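Local coordinates for protein catalase (Bacillus pumilus, PDB 4QOL) that breaks down hydrogen peroxide to water and oxygen at a bound haem and also shows peroxidase-like reactivity towards phenolic substrates, at residues Lys215-Pro220 against Trp285-Tyr290; Pro278-Lys283 against Gln414-Pro419; Lys442-Asp447 against Gln472-Ser477; Leu458-Phe463 against Val480-Tyr485. All coordinates share one frame; numbering follows the deposited sequence.

Contact 1. Residues Lys215-Pro220 against Trp285-Tyr290; sequences KYHWRP and WSEEDY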
loop_
_atom_site.group_PDB
_atom_site.type_symbol
_atom_site.label_atom_id
_atom_site.label_comp_id
_atom_site.label_asym_id
_atom_site.label_seq_id
_atom_site.Cartn_x
_atom_site.Cartn_y
_atom_site.Cartn_z
ATOM N N LYS A 215 -10.076 33.342 17.907
ATOM C CA LYS A 215 -11.013 32.675 17.023
ATOM C C LYS A 215 -11.003 33.373 15.673
ATOM O O LYS A 215 -10.945 34.603 15.557
ATOM C CB LYS A 215 -12.421 32.654 17.664
ATOM C CG LYS A 215 -12.559 31.552 18.679
ATOM C CD LYS A 215 -13.998 31.326 19.110
ATOM C CE LYS A 215 -14.070 30.269 20.179
ATOM N NZ LYS A 215 -13.911 28.890 19.746
ATOM N N TYR A 216 -11.065 32.554 14.627
ATOM C CA TYR A 216 -11.086 33.023 13.239
ATOM C C TYR A 216 -12.492 32.932 12.619
ATOM O O TYR A 216 -13.246 31.930 12.831
ATOM C CB TYR A 216 -10.195 32.143 12.402
ATOM C CG TYR A 216 -8.705 32.184 12.695
ATOM C CD1 TYR A 216 -7.893 33.160 12.155
ATOM C CD2 TYR A 216 -8.092 31.145 13.412
ATOM C CE1 TYR A 216 -6.529 33.172 12.377
ATOM C CE2 TYR A 216 -6.718 31.121 13.594
ATOM C CZ TYR A 216 -5.947 32.138 13.086
ATOM O OH TYR A 216 -4.601 32.066 13.232
ATOM N N HIS A 217 -12.802 33.904 11.769
ATOM C CA HIS A 217 -14.087 33.941 11.082
ATOM C C HIS A 217 -13.895 34.426 9.653
ATOM O O HIS A 217 -13.159 35.419 9.441
ATOM C CB HIS A 217 -15.010 34.925 11.805
ATOM C CG HIS A 217 -15.276 34.548 13.219
ATOM N ND1 HIS A 217 -16.273 33.659 13.578
ATOM C CD2 HIS A 217 -14.699 34.950 14.365
ATOM C CE1 HIS A 217 -16.286 33.527 14.894
ATOM N NE2 HIS A 217 -15.345 34.307 15.394
ATOM N N TRP A 218 -14.495 33.740 8.681
ATOM C CA TRP A 218 -14.463 34.169 7.295
ATOM C C TRP A 218 -15.881 34.666 6.899
ATOM O O TRP A 218 -16.868 33.921 7.038
ATOM C CB TRP A 218 -14.120 32.987 6.381
ATOM C CG TRP A 218 -12.745 32.399 6.491
ATOM C CD1 TRP A 218 -12.405 31.151 7.028
ATOM C CD2 TRP A 218 -11.517 32.954 5.984
ATOM N NE1 TRP A 218 -11.046 30.927 6.883
ATOM C CE2 TRP A 218 -10.488 31.999 6.224
ATOM C CE3 TRP A 218 -11.188 34.131 5.285
ATOM C CZ2 TRP A 218 -9.166 32.201 5.807
ATOM C CZ3 TRP A 218 -9.838 34.350 4.920
ATOM C CH2 TRP A 218 -8.856 33.381 5.182
ATOM N N ARG A 219 -15.957 35.888 6.391
ATOM C CA ARG A 219 -17.214 36.499 5.917
ATOM C C ARG A 219 -17.237 36.657 4.381
ATOM O O ARG A 219 -16.382 37.358 3.798
ATOM C CB ARG A 219 -17.410 37.874 6.557
ATOM C CG ARG A 219 -18.086 37.677 7.868
ATOM C CD ARG A 219 -17.971 38.868 8.820
ATOM N NE ARG A 219 -18.351 40.151 8.276
ATOM C CZ ARG A 219 -18.307 41.283 8.993
ATOM N NH1 ARG A 219 -17.928 41.266 10.279
ATOM N NH2 ARG A 219 -18.695 42.431 8.436
ATOM N N PRO A 220 -18.156 35.963 3.727
ATOM C CA PRO A 220 -18.186 35.965 2.286
ATOM C C PRO A 220 -18.548 37.286 1.671
ATOM O O PRO A 220 -19.558 37.878 2.028
ATOM C CB PRO A 220 -19.267 34.946 1.973
ATOM C CG PRO A 220 -20.159 34.947 3.174
ATOM C CD PRO A 220 -19.273 35.186 4.315
ATOM N N TRP A 285 -17.924 32.532 21.182
ATOM C CA TRP A 285 -17.713 33.696 22.026
ATOM C C TRP A 285 -18.619 34.793 21.563
ATOM O O TRP A 285 -18.712 35.096 20.359
ATOM C CB TRP A 285 -16.244 34.204 21.912
ATOM C CG TRP A 285 -15.162 33.285 22.295
ATOM C CD1 TRP A 285 -15.229 32.151 23.022
ATOM C CD2 TRP A 285 -13.756 33.532 22.042
ATOM N NE1 TRP A 285 -13.951 31.624 23.193
ATOM C CE2 TRP A 285 -13.025 32.473 22.610
ATOM C CE3 TRP A 285 -13.064 34.556 21.363
ATOM C CZ2 TRP A 285 -11.596 32.363 22.491
ATOM C CZ3 TRP A 285 -11.715 34.481 21.248
ATOM C CH2 TRP A 285 -10.960 33.392 21.826
ATOM N N SER A 286 -19.130 35.538 22.542
ATOM C CA SER A 286 -19.944 36.716 22.234
ATOM C C SER A 286 -19.249 37.723 21.361
ATOM O O SER A 286 -18.128 38.124 21.674
ATOM C CB SER A 286 -20.372 37.401 23.529
ATOM O OG SER A 286 -20.937 38.664 23.213
ATOM N N GLU A 287 -19.883 38.148 20.286
ATOM C CA GLU A 287 -19.327 39.201 19.403
ATOM C C GLU A 287 -19.503 40.602 19.970
ATOM O O GLU A 287 -18.809 41.531 19.562
ATOM C CB GLU A 287 -19.897 39.069 17.987
ATOM C CG GLU A 287 -19.491 37.717 17.411
ATOM C CD GLU A 287 -19.843 37.486 15.945
ATOM O OE1 GLU A 287 -20.561 38.315 15.359
ATOM O OE2 GLU A 287 -19.408 36.427 15.406
ATOM N N GLU A 288 -20.377 40.724 20.972
ATOM C CA GLU A 288 -20.500 41.986 21.748
ATOM C C GLU A 288 -19.303 42.081 22.712
ATOM O O GLU A 288 -18.616 43.106 22.752
ATOM C CB GLU A 288 -21.914 42.217 22.461
ATOM C CG GLU A 288 -22.719 41.023 22.954
ATOM C CD GLU A 288 -23.689 40.381 21.939
ATOM O OE1 GLU A 288 -23.264 39.786 20.919
ATOM O OE2 GLU A 288 -24.913 40.440 22.199
ATOM N N ASP A 289 -19.019 41.019 23.465
ATOM C CA ASP A 289 -17.929 41.045 24.469
ATOM C C ASP A 289 -16.532 40.935 23.877
ATOM O O ASP A 289 -15.554 41.434 24.437
ATOM C CB ASP A 289 -18.147 39.973 25.540
ATOM C CG ASP A 289 -19.464 40.179 26.276
ATOM O OD1 ASP A 289 -19.920 41.352 26.378
ATOM O OD2 ASP A 289 -20.114 39.193 26.678
ATOM N N TYR A 290 -16.447 40.269 22.712
ATOM C CA TYR A 290 -15.165 40.036 22.013
ATOM C C TYR A 290 -15.410 40.377 20.551
ATOM O O TYR A 290 -15.744 39.509 19.734
ATOM C CB TYR A 290 -14.733 38.562 22.172
ATOM C CG TYR A 290 -14.611 38.177 23.609
ATOM C CD1 TYR A 290 -13.510 38.572 24.338
ATOM C CD2 TYR A 290 -15.641 37.512 24.277
ATOM C CE1 TYR A 290 -13.376 38.258 25.705
ATOM C CE2 TYR A 290 -15.529 37.171 25.628
ATOM C CZ TYR A 290 -14.434 37.586 26.347
ATOM O OH TYR A 290 -14.315 37.280 27.676
#
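Lys215 lays its aliphatic chain over one face of the Trp285 indole, giving a CH-pi contact backed by a cation-pi contact. Lys215 CE sits 3.4 Å from the centroid of the five-membered ring of Trp285, 14° off its normal, while Lys215 CG lies over the benzo part, 4.0 Å from Trp285 CH2. A bend at the last torsion (chi4 -76°) lifts Lys215 NZ farther from the ring than CE but keeps it over the face, 4.7 Å from the same centroid, where it also bonds to Val199 O. Lysine suits the place with its apolar methylenes and charged end. Its strand, 211-220, belongs to the antiparallel sheet of the catalase fold; Trp285 comes from the loop joining strands 258-267 and 293-302, and its NE1 is hydrogen-bonded to Pro278 O. Were Trp285 an alanine, the methylenes of Lys215 would probably lose their aromatic floor and Pro278 O its indole partner. Glu287 OE2 merely approaches the His217 ring, 4.3 Å from His217 CE1 and oblique to it, whereas His217 NE2 is hydrogen-bonded to Gln264.

Contact 2. Residues Pro278-Lys283 against Gln414-Pro419; sequences PCDPTK and QKIEKP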
loop_
_atom_site.group_PDB
_atom_site.type_symbol
_atom_site.label_atom_id
_atom_site.label_comp_id
_atom_site.label_asym_id
_atom_site.label_seq_id
_atom_site.Cartn_x
_atom_site.Cartn_y
_atom_site.Cartn_z
ATOM N N PRO A 278 -13.695 28.546 27.407
ATOM C CA PRO A 278 -13.507 29.199 26.124
ATOM C C PRO A 278 -12.854 28.265 25.071
ATOM O O PRO A 278 -12.905 28.601 23.885
ATOM C CB PRO A 278 -12.642 30.411 26.455
ATOM C CG PRO A 278 -12.018 30.059 27.725
ATOM C CD PRO A 278 -13.063 29.299 28.473
ATOM N N CYS A 279 -12.269 27.155 25.520
ATOM C CA CYS A 279 -11.650 26.155 24.643
ATOM C C CYS A 279 -12.537 24.906 24.480
ATOM O O CYS A 279 -12.074 23.845 24.012
ATOM C CB CYS A 279 -10.277 25.750 25.135
ATOM S SG CYS A 279 -9.067 27.119 25.056
ATOM N N ASP A 280 -13.823 25.039 24.804
ATOM C CA ASP A 280 -14.833 24.070 24.443
ATOM C C ASP A 280 -15.403 24.372 23.036
ATOM O O ASP A 280 -16.061 25.378 22.860
ATOM C CB ASP A 280 -16.001 24.168 25.487
ATOM C CG ASP A 280 -17.143 23.174 25.244
ATOM O OD1 ASP A 280 -17.127 22.435 24.233
ATOM O OD2 ASP A 280 -18.129 23.175 26.051
ATOM N N PRO A 281 -15.140 23.498 22.029
ATOM C CA PRO A 281 -15.539 23.822 20.648
ATOM C C PRO A 281 -17.050 23.626 20.369
ATOM O O PRO A 281 -17.457 23.871 19.264
ATOM C CB PRO A 281 -14.698 22.860 19.829
ATOM C CG PRO A 281 -14.628 21.642 20.690
ATOM C CD PRO A 281 -14.541 22.170 22.131
ATOM N N THR A 282 -17.836 23.296 21.381
ATOM C CA THR A 282 -19.271 23.393 21.322
ATOM C C THR A 282 -19.774 24.799 21.703
ATOM O O THR A 282 -20.969 25.041 21.691
ATOM C CB THR A 282 -20.017 22.384 22.208
ATOM O OG1 THR A 282 -19.808 22.716 23.591
ATOM C CG2 THR A 282 -19.609 20.984 21.883
ATOM N N LYS A 283 -18.844 25.741 21.985
ATOM C CA LYS A 283 -19.161 27.105 22.379
ATOM C C LYS A 283 -18.663 28.101 21.343
ATOM O O LYS A 283 -17.548 27.955 20.811
ATOM C CB LYS A 283 -18.478 27.454 23.724
ATOM C CG LYS A 283 -18.824 26.524 24.854
ATOM C CD LYS A 283 -20.269 26.729 25.297
ATOM C CE LYS A 283 -20.701 25.822 26.430
ATOM N NZ LYS A 283 -20.880 24.417 25.964
ATOM N N GLN A 414 -11.075 12.910 32.217
ATOM C CA GLN A 414 -12.147 13.585 32.898
ATOM C C GLN A 414 -12.697 14.720 32.042
ATOM O O GLN A 414 -11.937 15.521 31.489
ATOM C CB GLN A 414 -11.546 14.187 34.204
ATOM C CG GLN A 414 -12.489 14.866 35.180
ATOM C CD GLN A 414 -11.650 15.497 36.324
ATOM O OE1 GLN A 414 -10.548 15.027 36.635
ATOM N NE2 GLN A 414 -12.153 16.566 36.905
ATOM N N LYS A 415 -14.008 14.876 32.047
ATOM C CA LYS A 415 -14.659 15.951 31.294
ATOM C C LYS A 415 -14.272 17.306 31.796
ATOM O O LYS A 415 -13.964 17.477 32.971
ATOM C CB LYS A 415 -16.205 15.736 31.301
ATOM C CG LYS A 415 -16.964 16.619 30.316
ATOM C CD LYS A 415 -18.427 16.782 30.699
ATOM C CE LYS A 415 -19.194 15.500 30.543
ATOM N NZ LYS A 415 -20.640 15.786 30.786
ATOM N N ILE A 416 -14.174 18.278 30.886
ATOM C CA ILE A 416 -13.951 19.628 31.283
ATOM C C ILE A 416 -14.998 20.100 32.310
ATOM O O ILE A 416 -16.155 19.610 32.385
ATOM C CB ILE A 416 -14.019 20.635 30.105
ATOM C CG1 ILE A 416 -15.361 20.478 29.336
ATOM C CG2 ILE A 416 -12.824 20.458 29.177
ATOM C CD1 ILE A 416 -15.707 21.688 28.534
ATOM N N GLU A 417 -14.568 21.072 33.107
ATOM C CA GLU A 417 -15.509 21.795 33.962
ATOM C C GLU A 417 -16.354 22.733 33.146
ATOM O O GLU A 417 -16.030 23.043 32.004
ATOM C CB GLU A 417 -14.737 22.585 35.037
ATOM C CG GLU A 417 -13.956 21.644 35.956
ATOM C CD GLU A 417 -14.787 20.881 36.986
ATOM O OE1 GLU A 417 -14.129 20.289 37.882
ATOM O OE2 GLU A 417 -16.069 20.834 36.908
ATOM N N LYS A 418 -17.443 23.172 33.730
ATOM C CA LYS A 418 -18.403 24.068 33.067
ATOM C C LYS A 418 -18.813 23.615 31.647
ATOM O O LYS A 418 -18.812 24.436 30.739
ATOM C CB LYS A 418 -17.870 25.496 32.958
ATOM C CG LYS A 418 -17.247 26.105 34.217
ATOM C CD LYS A 418 -16.672 27.513 33.872
ATOM C CE LYS A 418 -15.292 27.626 33.217
ATOM N NZ LYS A 418 -14.872 29.071 33.088
ATOM N N PRO A 419 -19.310 22.397 31.510
ATOM C CA PRO A 419 -19.664 21.981 30.127
ATOM C C PRO A 419 -20.835 22.739 29.588
ATOM O O PRO A 419 -20.868 22.978 28.373
ATOM C CB PRO A 419 -20.036 20.506 30.279
ATOM C CG PRO A 419 -20.366 20.311 31.740
ATOM C CD PRO A 419 -19.430 21.278 32.459
HETATM O O HOH W 1 -17.925 24.997 28.240
#
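Lys283 NZ is gripped from several sides. A 2.8 Å bond from Lys283 NZ to Pro419 O crosses between the loops and runs nearly along the C=O axis at 160°. Asp280 OD2, in a 3.0 Å salt bridge with Lys283 NZ, Thr282 OG1 and Asn420 O bring the oxygens around the ammonium group to four, among which its three N-H must be shared. Bends at chi2 and chi4 fold the lysine back over its own type I turn, Asp280-Lys283, to reach them. Asp280 divides its work between two oxygens. Asp280 OD1 closes an Asx turn, taking Thr282 N (3.1 Å) and the Thr282 hydroxyl from one face of the carboxylate. Asp280 OD2 also meets Arg138, and accepts at 2.9 Å from a water that donates to Lys418 O as well, tying the loops together a second time. With an alanine at Asp280, Lys283 and Arg138 would probably lose the negative charge they share and the turn its side-chain clasp. Beside the carboxylate, Ile416 CD1 lies 3.8 Å from Asp280 OD2. The first loop leaves strand 258-267 of the sheet, and the second leads to helix 423-431; helix 331-348 touches both Pro281 and Ile416, and His28 of a second subunit packs on Ile416.

Contact 3. Residues Lys442-Asp447 against Gln472-Ser477; sequences KNLTAD and QRLADS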
loop_
_atom_site.group_PDB
_atom_site.type_symbol
_atom_site.label_atom_id
_atom_site.label_comp_id
_atom_site.label_asym_id
_atom_site.label_seq_id
_atom_site.Cartn_x
_atom_site.Cartn_y
_atom_site.Cartn_z
ATOM N N LYS A 442 -39.267 22.612 11.332
ATOM C CA LYS A 442 -39.627 21.806 10.154
ATOM C C LYS A 442 -38.513 20.788 9.796
ATOM O O LYS A 442 -38.758 19.632 9.544
ATOM C CB LYS A 442 -39.827 22.777 8.988
ATOM C CG LYS A 442 -40.077 22.123 7.638
ATOM C CD LYS A 442 -39.999 23.169 6.536
ATOM C CE LYS A 442 -40.665 22.653 5.263
ATOM N NZ LYS A 442 -39.806 21.662 4.550
ATOM N N ASN A 443 -37.258 21.271 9.805
ATOM C CA ASN A 443 -36.111 20.414 9.390
ATOM C C ASN A 443 -35.832 19.332 10.423
ATOM O O ASN A 443 -35.631 18.173 10.093
ATOM C CB ASN A 443 -34.874 21.271 9.224
ATOM C CG ASN A 443 -34.980 22.263 8.092
ATOM O OD1 ASN A 443 -35.771 22.088 7.167
ATOM N ND2 ASN A 443 -34.115 23.293 8.123
ATOM N N LEU A 444 -35.953 19.702 11.703
ATOM C CA LEU A 444 -35.841 18.719 12.794
ATOM C C LEU A 444 -36.937 17.695 12.775
ATOM O O LEU A 444 -36.707 16.522 12.947
ATOM C CB LEU A 444 -35.803 19.399 14.160
ATOM C CG LEU A 444 -34.507 20.129 14.525
ATOM C CD1 LEU A 444 -34.755 20.968 15.755
ATOM C CD2 LEU A 444 -33.344 19.176 14.787
ATOM N N THR A 445 -38.174 18.152 12.544
ATOM C CA THR A 445 -39.306 17.231 12.524
ATOM C C THR A 445 -39.168 16.190 11.423
ATOM O O THR A 445 -39.408 14.982 11.635
ATOM C CB THR A 445 -40.649 18.045 12.367
ATOM O OG1 THR A 445 -40.813 18.932 13.489
ATOM C CG2 THR A 445 -41.824 17.140 12.228
ATOM N N ALA A 446 -38.779 16.626 10.248
ATOM C CA ALA A 446 -38.613 15.717 9.124
ATOM C C ALA A 446 -37.549 14.660 9.410
ATOM O O ALA A 446 -37.631 13.550 8.933
ATOM C CB ALA A 446 -38.268 16.476 7.858
ATOM N N ASP A 447 -36.508 15.070 10.149
ATOM C CA ASP A 447 -35.437 14.167 10.509
ATOM C C ASP A 447 -35.736 13.190 11.622
ATOM O O ASP A 447 -35.211 12.064 11.640
ATOM C CB ASP A 447 -34.184 14.997 10.889
ATOM C CG ASP A 447 -32.895 14.446 10.249
ATOM O OD1 ASP A 447 -32.859 14.364 9.008
ATOM O OD2 ASP A 447 -32.027 13.981 11.003
ATOM N N GLN A 472 -40.910 22.633 23.218
ATOM C CA GLN A 472 -42.380 22.446 23.099
ATOM C C GLN A 472 -42.888 22.477 21.658
ATOM O O GLN A 472 -43.737 21.649 21.303
ATOM C CB GLN A 472 -43.103 23.508 23.966
ATOM C CG GLN A 472 -44.610 23.240 24.031
ATOM C CD GLN A 472 -44.917 21.956 24.781
ATOM O OE1 GLN A 472 -44.662 21.867 25.997
ATOM N NE2 GLN A 472 -45.508 20.978 24.096
ATOM N N ARG A 473 -42.388 23.402 20.841
ATOM C CA ARG A 473 -42.708 23.489 19.434
ATOM C C ARG A 473 -42.337 22.215 18.713
ATOM O O ARG A 473 -43.080 21.725 17.858
ATOM C CB ARG A 473 -42.031 24.698 18.760
ATOM C CG ARG A 473 -42.721 26.005 19.096
ATOM C CD ARG A 473 -42.024 27.255 18.589
ATOM N NE ARG A 473 -42.153 27.431 17.162
ATOM C CZ ARG A 473 -42.012 28.600 16.534
ATOM N NH1 ARG A 473 -41.719 29.703 17.182
ATOM N NH2 ARG A 473 -42.128 28.647 15.221
ATOM N N LEU A 474 -41.178 21.656 19.065
ATOM C CA LEU A 474 -40.747 20.421 18.371
ATOM C C LEU A 474 -41.595 19.242 18.779
ATOM O O LEU A 474 -42.022 18.433 17.921
ATOM C CB LEU A 474 -39.246 20.173 18.712
ATOM C CG LEU A 474 -38.336 19.411 17.796
ATOM C CD1 LEU A 474 -37.366 18.494 18.594
ATOM C CD2 LEU A 474 -38.883 18.815 16.526
ATOM N N ALA A 475 -41.907 19.155 20.084
ATOM C CA ALA A 475 -42.804 18.098 20.593
ATOM C C ALA A 475 -44.127 18.168 19.868
ATOM O O ALA A 475 -44.683 17.134 19.468
ATOM C CB ALA A 475 -42.974 18.184 22.108
ATOM N N ASP A 476 -44.634 19.383 19.725
ATOM C CA ASP A 476 -45.938 19.594 19.119
ATOM C C ASP A 476 -45.921 19.114 17.688
ATOM O O ASP A 476 -46.816 18.398 17.223
ATOM C CB ASP A 476 -46.299 21.088 19.157
ATOM C CG ASP A 476 -46.644 21.598 20.580
ATOM O OD1 ASP A 476 -46.768 20.797 21.545
ATOM O OD2 ASP A 476 -46.867 22.818 20.707
ATOM N N SER A 477 -44.875 19.507 16.964
ATOM C CA SER A 477 -44.768 19.217 15.528
ATOM C C SER A 477 -44.597 17.701 15.289
ATOM O O SER A 477 -45.145 17.115 14.348
ATOM C CB SER A 477 -43.638 20.089 14.964
ATOM O OG SER A 477 -43.417 19.811 13.593
#
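This is helix-helix packing in the C-terminal helical region of the catalase, where Leu444 and Thr445 of helix 434-448 meet Leu474 and Ser477 of helix 468-478. The two segments cross at -47°, with axes 9.7 Å apart, and come nearest at Thr445 and Ser477, whose CA atoms are 6.5 Å apart. Small side chains suit that point, since they let the backbones approach. Toward the buried side, leucines take over: one methyl of Leu474, CD2, reaches across to Leu444 CB at 3.9 Å and also touches Thr445 OG1 at 3.6 Å. Leu474 thus spans the step from the apolar to the polar part of the interface. Its other neighbours, Ile460 and Phe463 of helix 453-466 and Leu448 at the end of the first helix, make it part of a core shared by three helices. At the more exposed margin the hydroxyls meet. Thr445 OG1, placed beside its own backbone N (chi1 -61°), is bonded to Ile441 O one turn earlier, a familiar way for a helical threonine to satisfy its hydroxyl. That bond leaves the oxygen as acceptor for its neighbour. Ser477 holds OG anti to its backbone N (chi1 177°), which brings it within bonding distance of Thr445, and Ser477 OG donates to Thr445 OG1 at 2.8 Å, with Thr445 CG2 resting 3.4 Å from the same serine OG.

Contact 4. Residues Leu458-Phe463 against Val480-Tyr485; sequences LAICNF and VDIRSY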
loop_
_atom_site.group_PDB
_atom_site.type_symbol
_atom_site.label_atom_id
_atom_site.label_comp_id
_atom_site.label_asym_id
_atom_site.label_seq_id
_atom_site.Cartn_x
_atom_site.Cartn_y
_atom_site.Cartn_z
ATOM N N LEU A 458 -35.834 11.938 23.992
ATOM C CA LEU A 458 -34.610 12.499 24.591
ATOM C C LEU A 458 -34.153 13.696 23.763
ATOM O O LEU A 458 -33.749 14.683 24.294
ATOM C CB LEU A 458 -33.541 11.362 24.689
ATOM C CG LEU A 458 -32.217 11.820 25.343
ATOM C CD1 LEU A 458 -32.394 12.378 26.782
ATOM C CD2 LEU A 458 -31.208 10.660 25.366
ATOM N N ALA A 459 -34.300 13.638 22.433
ATOM C CA ALA A 459 -33.965 14.798 21.601
ATOM C C ALA A 459 -34.801 16.018 21.931
ATOM O O ALA A 459 -34.273 17.129 22.147
ATOM C CB ALA A 459 -34.137 14.455 20.123
ATOM N N ILE A 460 -36.103 15.793 22.047
ATOM C CA ILE A 460 -37.014 16.859 22.466
ATOM C C ILE A 460 -36.626 17.479 23.801
ATOM O O ILE A 460 -36.578 18.679 23.961
ATOM C CB ILE A 460 -38.475 16.325 22.530
ATOM C CG1 ILE A 460 -38.975 16.073 21.134
ATOM C CG2 ILE A 460 -39.379 17.309 23.245
ATOM C CD1 ILE A 460 -40.182 15.188 21.125
ATOM N N CYS A 461 -36.328 16.621 24.772
ATOM C CA CYS A 461 -35.908 17.080 26.081
ATOM C C CYS A 461 -34.626 17.881 26.040
ATOM O O CYS A 461 -34.480 18.867 26.770
ATOM C CB CYS A 461 -35.801 15.893 27.034
ATOM S SG CYS A 461 -37.510 15.246 27.394
ATOM N N ASN A 462 -33.666 17.474 25.200
ATOM C CA ASN A 462 -32.451 18.280 25.113
ATOM C C ASN A 462 -32.732 19.676 24.571
ATOM O O ASN A 462 -32.166 20.644 25.046
ATOM C CB ASN A 462 -31.379 17.554 24.227
ATOM C CG ASN A 462 -30.768 16.324 24.892
ATOM O OD1 ASN A 462 -30.733 16.208 26.083
ATOM N ND2 ASN A 462 -30.193 15.453 24.089
ATOM N N PHE A 463 -33.557 19.766 23.537
ATOM C CA PHE A 463 -33.880 21.077 22.954
ATOM C C PHE A 463 -34.793 21.884 23.902
ATOM O O PHE A 463 -34.661 23.095 23.980
ATOM C CB PHE A 463 -34.505 20.901 21.560
ATOM C CG PHE A 463 -33.543 20.272 20.568
ATOM C CD1 PHE A 463 -32.346 20.859 20.333
ATOM C CD2 PHE A 463 -33.875 19.119 19.836
ATOM C CE1 PHE A 463 -31.441 20.325 19.419
ATOM C CE2 PHE A 463 -32.994 18.549 18.888
ATOM C CZ PHE A 463 -31.760 19.171 18.702
ATOM N N VAL A 480 -45.628 14.492 20.008
ATOM C CA VAL A 480 -45.171 13.859 21.236
ATOM C C VAL A 480 -45.605 14.635 22.457
ATOM O O VAL A 480 -45.462 15.882 22.563
ATOM C CB VAL A 480 -43.625 13.755 21.302
ATOM C CG1 VAL A 480 -43.190 13.109 22.604
ATOM C CG2 VAL A 480 -43.171 12.915 20.153
ATOM N N ASP A 481 -46.193 13.865 23.368
ATOM C CA ASP A 481 -46.783 14.434 24.603
ATOM C C ASP A 481 -45.724 14.478 25.647
ATOM O O ASP A 481 -45.270 13.425 26.099
ATOM C CB ASP A 481 -47.943 13.534 25.058
ATOM C CG ASP A 481 -48.556 13.979 26.373
ATOM O OD1 ASP A 481 -48.125 14.975 26.973
ATOM O OD2 ASP A 481 -49.513 13.283 26.802
ATOM N N ILE A 482 -45.323 15.678 26.046
ATOM C CA ILE A 482 -44.271 15.816 27.043
ATOM C C ILE A 482 -44.791 16.245 28.402
ATOM O O ILE A 482 -43.978 16.613 29.275
ATOM C CB ILE A 482 -43.119 16.762 26.562
ATOM C CG1 ILE A 482 -43.546 18.158 26.041
ATOM C CG2 ILE A 482 -42.373 16.072 25.441
ATOM C CD1 ILE A 482 -42.410 19.199 26.026
ATOM N N ARG A 483 -46.108 16.266 28.594
ATOM C CA ARG A 483 -46.701 16.592 29.907
ATOM C C ARG A 483 -46.076 15.871 31.104
ATOM O O ARG A 483 -45.653 16.527 32.067
ATOM C CB ARG A 483 -48.207 16.356 29.895
ATOM C CG ARG A 483 -49.011 17.420 29.142
ATOM C CD ARG A 483 -50.475 17.127 29.235
ATOM N NE ARG A 483 -50.802 15.881 28.523
ATOM C CZ ARG A 483 -51.972 15.273 28.574
ATOM N NH1 ARG A 483 -52.972 15.814 29.248
ATOM N NH2 ARG A 483 -52.173 14.138 27.893
ATOM N N SER A 484 -45.999 14.554 31.060
ATOM C CA SER A 484 -45.414 13.850 32.200
ATOM C C SER A 484 -43.906 14.145 32.477
ATOM O O SER A 484 -43.493 14.210 33.636
ATOM C CB SER A 484 -45.687 12.355 32.104
ATOM O OG SER A 484 -44.687 11.719 31.357
ATOM N N TYR A 485 -43.093 14.381 31.450
ATOM C CA TYR A 485 -41.907 15.257 31.655
ATOM C C TYR A 485 -42.428 16.702 31.892
ATOM O O TYR A 485 -41.863 17.395 32.719
ATOM C CB TYR A 485 -40.881 15.173 30.490
ATOM C CG TYR A 485 -39.657 16.121 30.553
ATOM C CD1 TYR A 485 -39.748 17.437 30.086
ATOM C CD2 TYR A 485 -38.397 15.675 31.010
ATOM C CE1 TYR A 485 -38.659 18.300 30.108
ATOM C CE2 TYR A 485 -37.305 16.541 31.042
ATOM C CZ TYR A 485 -37.445 17.848 30.591
ATOM O OH TYR A 485 -36.376 18.725 30.609
#
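Ile460 and Cys461 lie on one regular helical turn, inside helix 453-466, whereas Val480, Ile482 and Tyr485 come from an irregular chain that follows helix 468-478 and passes alongside. The closest CA atoms, those of Cys461 and Tyr485, are 8.4 Å apart, a spacing filled by side chains. Ile460 uses both its branches. Ile460 CD1 settles 3.7 Å from Val480 CB and nearly as close to both valine methyls, while Ile460 CG2 meets Ile482 CG2 at 3.9 Å. Branched aliphatic residues suit such a seam because their methyls spread in two directions from one backbone position. This is the C-terminal tail of the chain folding back over the helical region, and Leu474 and Ala475 of helix 468-478 also pack on Ile460. Tyr485 ends the modelled tail with a sulfur-aromatic contact: Cys461 SG stands over the centre of the Tyr485 ring face, 3.8 Å from the centroid and 11° off the normal. The tyrosine holds CG anti to its backbone N (chi1 176°), which sets the ring against Cys461. On the solvent side Asp481 shapes the tail. Asp481 OD1 accepts from Arg483 N at 2.9 Å in an Asx turn, and the guanidinium grips the same carboxylate side-on, Arg483 NE to Asp481 OD1 at 3.2 Å and Arg483 NH2 to Asp481 OD2 at 3.0 Å.

The four contacts form two pairs. Contacts 1 and 2, with centres 18 Å apart, share the loop region between strands 258-267 and 293-302 and touch each other there; their segments alternate along the chain. Contacts 3 and 4 follow both in sequence, again with alternating segments and with centres 11 Å apart, and they adjoin through a probable hydrogen bond from Val480 N to Ala475 O. Contact 2 ties a loop from the sheet of the catalase fold to the chain leading into the C-terminal helices, while contacts 3 and 4 pack those helices and the tail together. The centre of contact 2 is about 25 Å from that of contact 4 and 28 Å from that of contact 3.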